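Ochratoxinase (PDB 4C65) uses zinc to cleave C-terminal, preferably aromatic, amino acids from its substrates and degrades the mycotoxin ochratoxin A to ochratoxin alpha and L-phenylalanine. Local coordinates at residues 200-211 with 240-251; 327-335 with 364-372. All blocks are in the same frame, centred on the assembly; numbering follows the deposited sequence.

Both contacts lie in the twisted TIM barrel of the amidohydrolase fold and reach the same parallel sheet. From the N terminus, contact 1 comes first: strand 203-206 leads through helix 225-237 back to strand 242-246, which closes a beta-alpha-beta unit and carries Lys204 and His245 to the zinc site. Strands 262-263 and 283-285 follow in the sheet before strand 331-332 opens contact 2, which closes once helices 344-354 and 358-365 have returned the chain to 364-372. The two loops run in series, neither nested nor crossed. Their centres lie 16 Å apart, yet Ile241 CD1 of contact 1 packs 3.5 Å from Ser372 O of contact 2.

Contact 1. Residues 200-211 with 240-251; sequences AKVIKVMASGGV and RIVSAHVHGKAG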
loop_
_atom_site.group_PDB
_atom_site.type_symbol
_atom_site.label_atom_id
_atom_site.label_comp_id
_atom_site.label_asym_id
_atom_site.label_seq_id
_atom_site.Cartn_x
_atom_site.Cartn_y
_atom_site.Cartn_z
ATOM N N ALA A 200 9.472 -6.981 -26.503
ATOM C CA ALA A 200 10.241 -8.205 -26.571
ATOM C C ALA A 200 9.924 -8.982 -27.853
ATOM O O ALA A 200 8.777 -9.112 -28.247
ATOM C CB ALA A 200 9.986 -9.060 -25.353
ATOM N N LYS A 201 10.976 -9.442 -28.514
ATOM C CA LYS A 201 10.849 -10.226 -29.732
ATOM C C LYS A 201 11.161 -11.703 -29.476
ATOM O O LYS A 201 11.131 -12.514 -30.392
ATOM C CB LYS A 201 11.743 -9.643 -30.812
ATOM C CG LYS A 201 11.066 -8.490 -31.526
ATOM C CD LYS A 201 12.034 -7.730 -32.397
ATOM C CE LYS A 201 11.411 -6.405 -32.905
ATOM N NZ LYS A 201 11.845 -6.081 -34.284
ATOM N N VAL A 202 11.444 -12.042 -28.235
ATOM C CA VAL A 202 11.533 -13.414 -27.833
ATOM C C VAL A 202 11.085 -13.496 -26.379
ATOM O O VAL A 202 11.039 -12.474 -25.687
ATOM C CB VAL A 202 12.959 -13.963 -28.049
ATOM C CG1 VAL A 202 13.968 -13.313 -27.112
ATOM C CG2 VAL A 202 12.982 -15.488 -27.877
ATOM N N ILE A 203 10.744 -14.699 -25.911
ATOM C CA ILE A 203 10.498 -14.910 -24.478
ATOM C C ILE A 203 11.515 -15.880 -23.905
ATOM O O ILE A 203 11.803 -16.921 -24.495
ATOM C CB ILE A 203 9.053 -15.388 -24.191
ATOM C CG1 ILE A 203 8.034 -14.360 -24.666
ATOM C CG2 ILE A 203 8.840 -15.631 -22.686
ATOM C CD1 ILE A 203 8.118 -13.014 -23.967
ATOM N N LYS A 204 12.048 -15.547 -22.737
ATOM C CA LYS A 204 13.023 -16.410 -22.043
ATOM C C LYS A 204 12.482 -16.888 -20.706
ATOM O O LYS A 204 12.061 -16.084 -19.888
ATOM C CB LYS A 204 14.340 -15.640 -21.843
ATOM C CG LYS A 204 15.270 -16.132 -20.752
ATOM C CD LYS A 204 16.239 -17.202 -21.184
ATOM C CE LYS A 204 17.229 -17.217 -19.975
ATOM N NZ LYS A 204 18.043 -15.981 -19.572
ATOM N N VAL A 205 12.575 -18.203 -20.461
ATOM C CA VAL A 205 12.217 -18.796 -19.157
ATOM C C VAL A 205 13.403 -19.512 -18.527
ATOM O O VAL A 205 14.306 -19.970 -19.231
ATOM C CB VAL A 205 11.087 -19.834 -19.240
ATOM C CG1 VAL A 205 9.839 -19.180 -19.746
ATOM C CG2 VAL A 205 11.446 -21.002 -20.142
ATOM N N MET A 206 13.389 -19.578 -17.191
ATOM C CA MET A 206 14.309 -20.404 -16.444
ATOM C C MET A 206 13.549 -21.704 -16.225
ATOM O O MET A 206 12.547 -21.742 -15.529
ATOM C CB MET A 206 14.672 -19.740 -15.129
ATOM C CG MET A 206 15.272 -18.344 -15.271
ATOM S SD MET A 206 16.750 -18.273 -16.307
ATOM C CE MET A 206 17.463 -16.707 -15.753
ATOM N N ALA A 207 14.029 -22.761 -16.859
ATOM C CA ALA A 207 13.373 -24.040 -16.824
ATOM C C ALA A 207 14.192 -25.051 -16.054
ATOM O O ALA A 207 13.847 -26.232 -16.009
ATOM C CB ALA A 207 13.110 -24.517 -18.230
ATOM N N SER A 208 15.282 -24.597 -15.444
ATOM C CA SER A 208 16.016 -25.412 -14.488
ATOM C C SER A 208 16.900 -24.538 -13.627
ATOM O O SER A 208 16.995 -23.333 -13.840
ATOM C CB SER A 208 16.828 -26.513 -15.202
ATOM O OG SER A 208 17.982 -25.974 -15.779
ATOM N N GLY A 209 17.560 -25.150 -12.661
ATOM C CA GLY A 209 18.469 -24.443 -11.799
ATOM C C GLY A 209 19.675 -23.887 -12.522
ATOM O O GLY A 209 19.918 -24.188 -13.685
ATOM N N GLY A 210 20.435 -23.076 -11.795
ATOM C CA GLY A 210 21.613 -22.423 -12.312
ATOM C C GLY A 210 22.806 -23.341 -12.288
ATOM O O GLY A 210 22.847 -24.303 -11.515
ATOM N N VAL A 211 23.786 -23.010 -13.138
ATOM C CA VAL A 211 24.988 -23.835 -13.363
ATOM C C VAL A 211 25.796 -24.027 -12.071
ATOM O O VAL A 211 26.308 -25.123 -11.815
ATOM C CB VAL A 211 25.862 -23.295 -14.541
ATOM C CG1 VAL A 211 26.566 -21.969 -14.213
ATOM C CG2 VAL A 211 26.878 -24.336 -14.988
ATOM N N ARG A 240 5.909 -14.980 -30.976
ATOM C CA ARG A 240 7.210 -15.153 -30.352
ATOM C C ARG A 240 7.397 -16.660 -30.051
ATOM O O ARG A 240 6.439 -17.372 -29.803
ATOM C CB ARG A 240 7.310 -14.382 -29.073
ATOM C CG ARG A 240 7.748 -12.946 -29.227
ATOM C CD ARG A 240 6.753 -12.093 -29.991
ATOM N NE ARG A 240 7.081 -10.688 -29.812
ATOM C CZ ARG A 240 6.410 -9.666 -30.332
ATOM N NH1 ARG A 240 5.353 -9.853 -31.104
ATOM N NH2 ARG A 240 6.807 -8.442 -30.040
ATOM N N ILE A 241 8.648 -17.096 -30.041
ATOM C CA ILE A 241 8.988 -18.374 -29.484
ATOM C C ILE A 241 9.659 -18.185 -28.107
ATOM O O ILE A 241 9.981 -17.059 -27.707
ATOM C CB ILE A 241 9.911 -19.150 -30.402
ATOM C CG1 ILE A 241 11.216 -18.385 -30.621
ATOM C CG2 ILE A 241 9.191 -19.456 -31.712
ATOM C CD1 ILE A 241 12.360 -19.267 -31.048
ATOM N N VAL A 242 9.772 -19.285 -27.363
ATOM C CA VAL A 242 10.313 -19.237 -26.032
ATOM C C VAL A 242 11.648 -19.921 -26.055
ATOM O O VAL A 242 11.813 -20.992 -26.640
ATOM C CB VAL A 242 9.395 -19.939 -25.022
ATOM C CG1 VAL A 242 10.074 -20.050 -23.674
ATOM C CG2 VAL A 242 8.072 -19.218 -24.909
ATOM N N SER A 243 12.607 -19.281 -25.417
ATOM C CA SER A 243 13.899 -19.856 -25.190
ATOM C C SER A 243 13.952 -20.254 -23.738
ATOM O O SER A 243 13.596 -19.468 -22.853
ATOM C CB SER A 243 14.994 -18.817 -25.478
ATOM O OG SER A 243 16.275 -19.313 -25.115
ATOM N N ALA A 244 14.453 -21.457 -23.487
ATOM C CA ALA A 244 14.504 -22.018 -22.157
ATOM C C ALA A 244 15.935 -22.300 -21.705
ATOM O O ALA A 244 16.656 -23.048 -22.360
ATOM C CB ALA A 244 13.717 -23.309 -22.139
ATOM N N HIS A 245 16.320 -21.689 -20.579
ATOM C CA HIS A 245 17.501 -22.059 -19.823
ATOM C C HIS A 245 17.288 -23.451 -19.247
ATOM O O HIS A 245 16.437 -23.644 -18.383
ATOM C CB HIS A 245 17.731 -21.020 -18.730
ATOM C CG HIS A 245 18.706 -21.422 -17.676
ATOM N ND1 HIS A 245 19.956 -20.857 -17.588
ATOM C CD2 HIS A 245 18.594 -22.253 -16.609
ATOM C CE1 HIS A 245 20.595 -21.359 -16.545
ATOM N NE2 HIS A 245 19.786 -22.202 -15.926
ATOM N N VAL A 246 18.052 -24.427 -19.735
ATOM C CA VAL A 246 17.980 -25.821 -19.242
ATOM C C VAL A 246 19.346 -26.487 -19.078
ATOM O O VAL A 246 20.216 -26.397 -19.952
ATOM C CB VAL A 246 17.113 -26.714 -20.161
ATOM C CG1 VAL A 246 15.644 -26.374 -20.008
ATOM C CG2 VAL A 246 17.526 -26.580 -21.617
ATOM N N HIS A 247 19.535 -27.172 -17.965
ATOM C CA HIS A 247 20.733 -27.970 -17.763
ATOM C C HIS A 247 20.326 -29.430 -17.643
ATOM O O HIS A 247 20.553 -30.224 -18.569
ATOM C CB HIS A 247 21.505 -27.500 -16.518
ATOM C CG HIS A 247 22.235 -26.205 -16.715
ATOM N ND1 HIS A 247 23.322 -26.084 -17.557
ATOM C CD2 HIS A 247 22.030 -24.975 -16.196
ATOM C CE1 HIS A 247 23.746 -24.835 -17.554
ATOM N NE2 HIS A 247 22.982 -24.142 -16.732
ATOM N N GLY A 248 19.714 -29.787 -16.522
ATOM C CA GLY A 248 19.326 -31.167 -16.286
ATOM C C GLY A 248 18.304 -31.654 -17.292
ATOM O O GLY A 248 17.522 -30.868 -17.818
ATOM N N LYS A 249 18.291 -32.966 -17.533
ATOM C CA LYS A 249 17.343 -33.559 -18.468
ATOM C C LYS A 249 15.860 -33.313 -18.088
ATOM O O LYS A 249 15.028 -33.064 -18.970
ATOM C CB LYS A 249 17.603 -35.053 -18.618
ATOM C CG LYS A 249 16.925 -35.610 -19.845
ATOM C CD LYS A 249 17.366 -37.012 -20.197
ATOM C CE LYS A 249 16.394 -37.582 -21.222
ATOM N NZ LYS A 249 16.844 -38.905 -21.699
ATOM N N ALA A 250 15.533 -33.356 -16.796
ATOM C CA ALA A 250 14.157 -33.032 -16.333
ATOM C C ALA A 250 13.681 -31.694 -16.926
ATOM O O ALA A 250 12.574 -31.601 -17.467
ATOM C CB ALA A 250 14.085 -32.990 -14.817
ATOM N N GLY A 251 14.518 -30.670 -16.803
ATOM C CA GLY A 251 14.201 -29.350 -17.327
ATOM C C GLY A 251 14.167 -29.301 -18.846
ATOM O O GLY A 251 13.254 -28.698 -19.427
#
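Val205 O accepts His245 N between parallel neighbours of the TIM barrel, strands 203-206 and 242-246, whose short axes are inclined by 25°. Backbone bonds zip the pair together from Ile203 N to Ile241 O as far as Ala207 N to His245 O. The tight side is apolar: Val205 CG2 lies 3.8 Å from Ala244 CB and Ala207 CB 3.6 Å from Val246 CG1, while helix 225-237 packs on Val205 and Val242. On the other face stand Lys204, Met206, Ser243 and His245. CG of His245 is anti to the backbone N (chi1 166°), which sends the ring past the end of the strand, where NE2 donates to Gly209 O at 3.0 Å. That oxygen lies in the ring plane, although NE2 stands above the carbonyl plane. Met206 SD approaches the same ring obliquely, 4.4 Å from its centroid. Just beyond, Ser208 OG accepts His247 N at 2.9 Å, and Val211 CB rests 3.7 Å from His247 NE2, while His247 ND1 bonds to Ser267 OG. The opposite end is looser, with Lys201 and Arg240 partly exposed. Here Arg240 grips Ala200 O side-on through NE at 2.8 Å and NH2 at 2.7 Å, the oxygen in the guanidinium plane; NH1 turns to Gln238 O. Lys204, an active-site residue, binds both zinc ions; in this structure its NZ also bonds to Leu115 O. His245 binds the second, and both project from the same face of the strands toward the zinc site. The NE2 bond to Gly209 O probably steadies the histidine ring's rotation and is consistent with ND1 facing the metal.

Contact 2. Residues 327-335 with 364-372; sequences AGVTIALGT and AATANAPLS
Ile331 and Asn368 meet where the short, weakly bonded strand 331-332, next to strand 283-285, runs past the chain leaving helix 358-365 in this TIM-barrel amidohydrolase. Asn368 can be followed outward: CB sits 3.3 Å from Ile331 O, and CG passes Thr330 CG2. With CG anti to its own carbonyl carbon (chi1 -74°), the amide is carried over to Ile331 O, where ND2 ends in a hydrogen bond at 3.0 Å. The donor lies in the carbonyl plane of Ile331, but the oxygen is tilted 17° from the amide plane. Thr330 CG2 also meets Leu371 CD1, the two side chains crossing at about a right angle; Leu371 is exposed, so this is the outer margin of the contact. Deeper in, small alanines allow close backbone approach. Ala364 CB nestles between Ile331 O and Leu333 CG, 3.8 Å from the latter, while Leu333 CD1 reaches Ala365 CB. Leu333, just past the strand, packs on Tyr321 of helix 304-327 and Leu347 of helix 344-354 as well. Trp66 of strand 60-67 touches Ala369 and Pro370, placing the short 3-10 segment against strand 60-67. Two residues past Leu333, Thr335 OG1 bonds to Asp67, and Asp336 of the active site follows directly. Ala364 O accepts Leu333 N at 3.1 Å, from a donor standing 53° out of the carbonyl plane.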
loop_
_atom_site.group_PDB
_atom_site.type_symbol
_atom_site.label_atom_id
_atom_site.label_comp_id
_atom_site.label_asym_id
_atom_site.label_seq_id
_atom_site.Cartn_x
_atom_site.Cartn_y
_atom_site.Cartn_z
ATOM N N ALA A 327 24.738 -35.494 -34.291
ATOM C CA ALA A 327 23.400 -35.983 -34.637
ATOM C C ALA A 327 22.657 -35.082 -35.616
ATOM O O ALA A 327 21.585 -35.437 -36.092
ATOM C CB ALA A 327 22.572 -36.158 -33.378
ATOM N N GLY A 328 23.203 -33.919 -35.917
ATOM C CA GLY A 328 22.591 -33.024 -36.895
ATOM C C GLY A 328 21.469 -32.151 -36.351
ATOM O O GLY A 328 20.642 -31.673 -37.103
ATOM N N VAL A 329 21.460 -31.915 -35.035
ATOM C CA VAL A 329 20.580 -30.898 -34.406
ATOM C C VAL A 329 20.966 -29.532 -34.928
ATOM O O VAL A 329 22.152 -29.256 -35.106
ATOM C CB VAL A 329 20.735 -30.889 -32.873
ATOM C CG1 VAL A 329 19.798 -29.868 -32.231
ATOM C CG2 VAL A 329 20.482 -32.283 -32.297
ATOM N N THR A 330 19.979 -28.690 -35.193
ATOM C CA THR A 330 20.246 -27.350 -35.671
ATOM C C THR A 330 20.814 -26.475 -34.538
ATOM O O THR A 330 20.191 -26.346 -33.480
ATOM C CB THR A 330 18.968 -26.692 -36.176
ATOM O OG1 THR A 330 18.384 -27.507 -37.178
ATOM C CG2 THR A 330 19.266 -25.321 -36.746
ATOM N N ILE A 331 21.978 -25.888 -34.772
ATOM C CA ILE A 331 22.702 -25.197 -33.739
ATOM C C ILE A 331 22.900 -23.737 -34.095
ATOM O O ILE A 331 23.097 -23.386 -35.255
ATOM C CB ILE A 331 24.055 -25.897 -33.508
ATOM C CG1 ILE A 331 23.788 -27.283 -32.937
ATOM C CG2 ILE A 331 24.941 -25.125 -32.535
ATOM C CD1 ILE A 331 24.778 -28.297 -33.400
ATOM N N ALA A 332 22.841 -22.882 -33.081
ATOM C CA ALA A 332 23.258 -21.493 -33.219
ATOM C C ALA A 332 24.179 -21.165 -32.061
ATOM O O ALA A 332 24.228 -21.897 -31.060
ATOM C CB ALA A 332 22.077 -20.559 -33.246
ATOM N N LEU A 333 24.945 -20.094 -32.214
ATOM C CA LEU A 333 25.971 -19.753 -31.239
ATOM C C LEU A 333 25.516 -18.633 -30.310
ATOM O O LEU A 333 24.907 -17.653 -30.741
ATOM C CB LEU A 333 27.289 -19.331 -31.919
ATOM C CG LEU A 333 27.961 -20.397 -32.766
ATOM C CD1 LEU A 333 29.352 -19.952 -33.159
ATOM C CD2 LEU A 333 28.048 -21.737 -32.051
ATOM N N GLY A 334 25.832 -18.809 -29.024
ATOM C CA GLY A 334 25.571 -17.825 -27.997
ATOM C C GLY A 334 26.662 -17.921 -26.985
ATOM O O GLY A 334 27.202 -18.991 -26.754
ATOM N N THR A 335 26.965 -16.794 -26.352
ATOM C CA THR A 335 28.128 -16.680 -25.461
ATOM C C THR A 335 27.754 -16.594 -23.980
ATOM O O THR A 335 28.497 -17.056 -23.105
ATOM C CB THR A 335 28.947 -15.451 -25.878
ATOM O OG1 THR A 335 29.271 -15.564 -27.265
ATOM C CG2 THR A 335 30.247 -15.360 -25.093
ATOM N N ALA A 364 26.342 -21.585 -37.939
ATOM C CA ALA A 364 25.689 -21.502 -36.632
ATOM C C ALA A 364 25.649 -20.063 -36.087
ATOM O O ALA A 364 24.785 -19.745 -35.268
ATOM C CB ALA A 364 26.389 -22.421 -35.638
ATOM N N ALA A 365 26.557 -19.206 -36.542
ATOM C CA ALA A 365 26.564 -17.819 -36.099
ATOM C C ALA A 365 25.933 -16.847 -37.090
ATOM O O ALA A 365 25.830 -15.653 -36.808
ATOM C CB ALA A 365 27.975 -17.385 -35.796
ATOM N N THR A 366 25.515 -17.351 -38.244
ATOM C CA THR A 366 24.928 -16.519 -39.269
ATOM C C THR A 366 23.621 -17.086 -39.746
ATOM O O THR A 366 22.568 -16.684 -39.278
ATOM C CB THR A 366 25.912 -16.299 -40.444
ATOM O OG1 THR A 366 26.267 -17.546 -41.069
ATOM C CG2 THR A 366 27.157 -15.631 -39.956
ATOM N N ALA A 367 23.666 -18.063 -40.639
ATOM C CA ALA A 367 22.454 -18.567 -41.302
ATOM C C ALA A 367 21.407 -19.129 -40.324
ATOM O O ALA A 367 20.217 -18.923 -40.521
ATOM C CB ALA A 367 22.806 -19.602 -42.371
ATOM N N ASN A 368 21.855 -19.855 -39.309
ATOM C CA ASN A 368 20.959 -20.525 -38.370
ATOM C C ASN A 368 20.480 -19.606 -37.291
ATOM O O ASN A 368 19.447 -19.841 -36.691
ATOM C CB ASN A 368 21.661 -21.696 -37.688
ATOM C CG ASN A 368 21.840 -22.899 -38.603
ATOM O OD1 ASN A 368 21.241 -23.003 -39.670
ATOM N ND2 ASN A 368 22.686 -23.818 -38.173
ATOM N N ALA A 369 21.241 -18.551 -37.033
ATOM C CA ALA A 369 21.028 -17.720 -35.849
ATOM C C ALA A 369 19.648 -17.059 -35.750
ATOM O O ALA A 369 19.081 -16.997 -34.657
ATOM C CB ALA A 369 22.109 -16.681 -35.753
ATOM N N PRO A 370 19.099 -16.556 -36.864
ATOM C CA PRO A 370 17.755 -15.999 -36.740
ATOM C C PRO A 370 16.654 -16.977 -36.304
ATOM O O PRO A 370 15.593 -16.531 -35.855
ATOM C CB PRO A 370 17.455 -15.445 -38.137
ATOM C CG PRO A 370 18.756 -15.405 -38.852
ATOM C CD PRO A 370 19.634 -16.433 -38.227
ATOM N N LEU A 371 16.893 -18.283 -36.430
ATOM C CA LEU A 371 15.960 -19.286 -35.884
ATOM C C LEU A 371 15.765 -19.072 -34.384
ATOM O O LEU A 371 14.718 -19.405 -33.814
ATOM C CB LEU A 371 16.438 -20.699 -36.126
ATOM C CG LEU A 371 16.514 -21.162 -37.579
ATOM C CD1 LEU A 371 17.247 -22.489 -37.643
ATOM C CD2 LEU A 371 15.127 -21.281 -38.197
ATOM N N SER A 372 16.747 -18.422 -33.774
ATOM C CA SER A 372 16.691 -18.081 -32.355
ATOM C C SER A 372 15.516 -17.188 -31.965
ATOM O O SER A 372 15.172 -17.143 -30.773
ATOM C CB SER A 372 18.002 -17.429 -31.900
ATOM O OG SER A 372 18.143 -16.102 -32.388
HETATM O O HOH W 1 24.663 -17.113 -33.341
#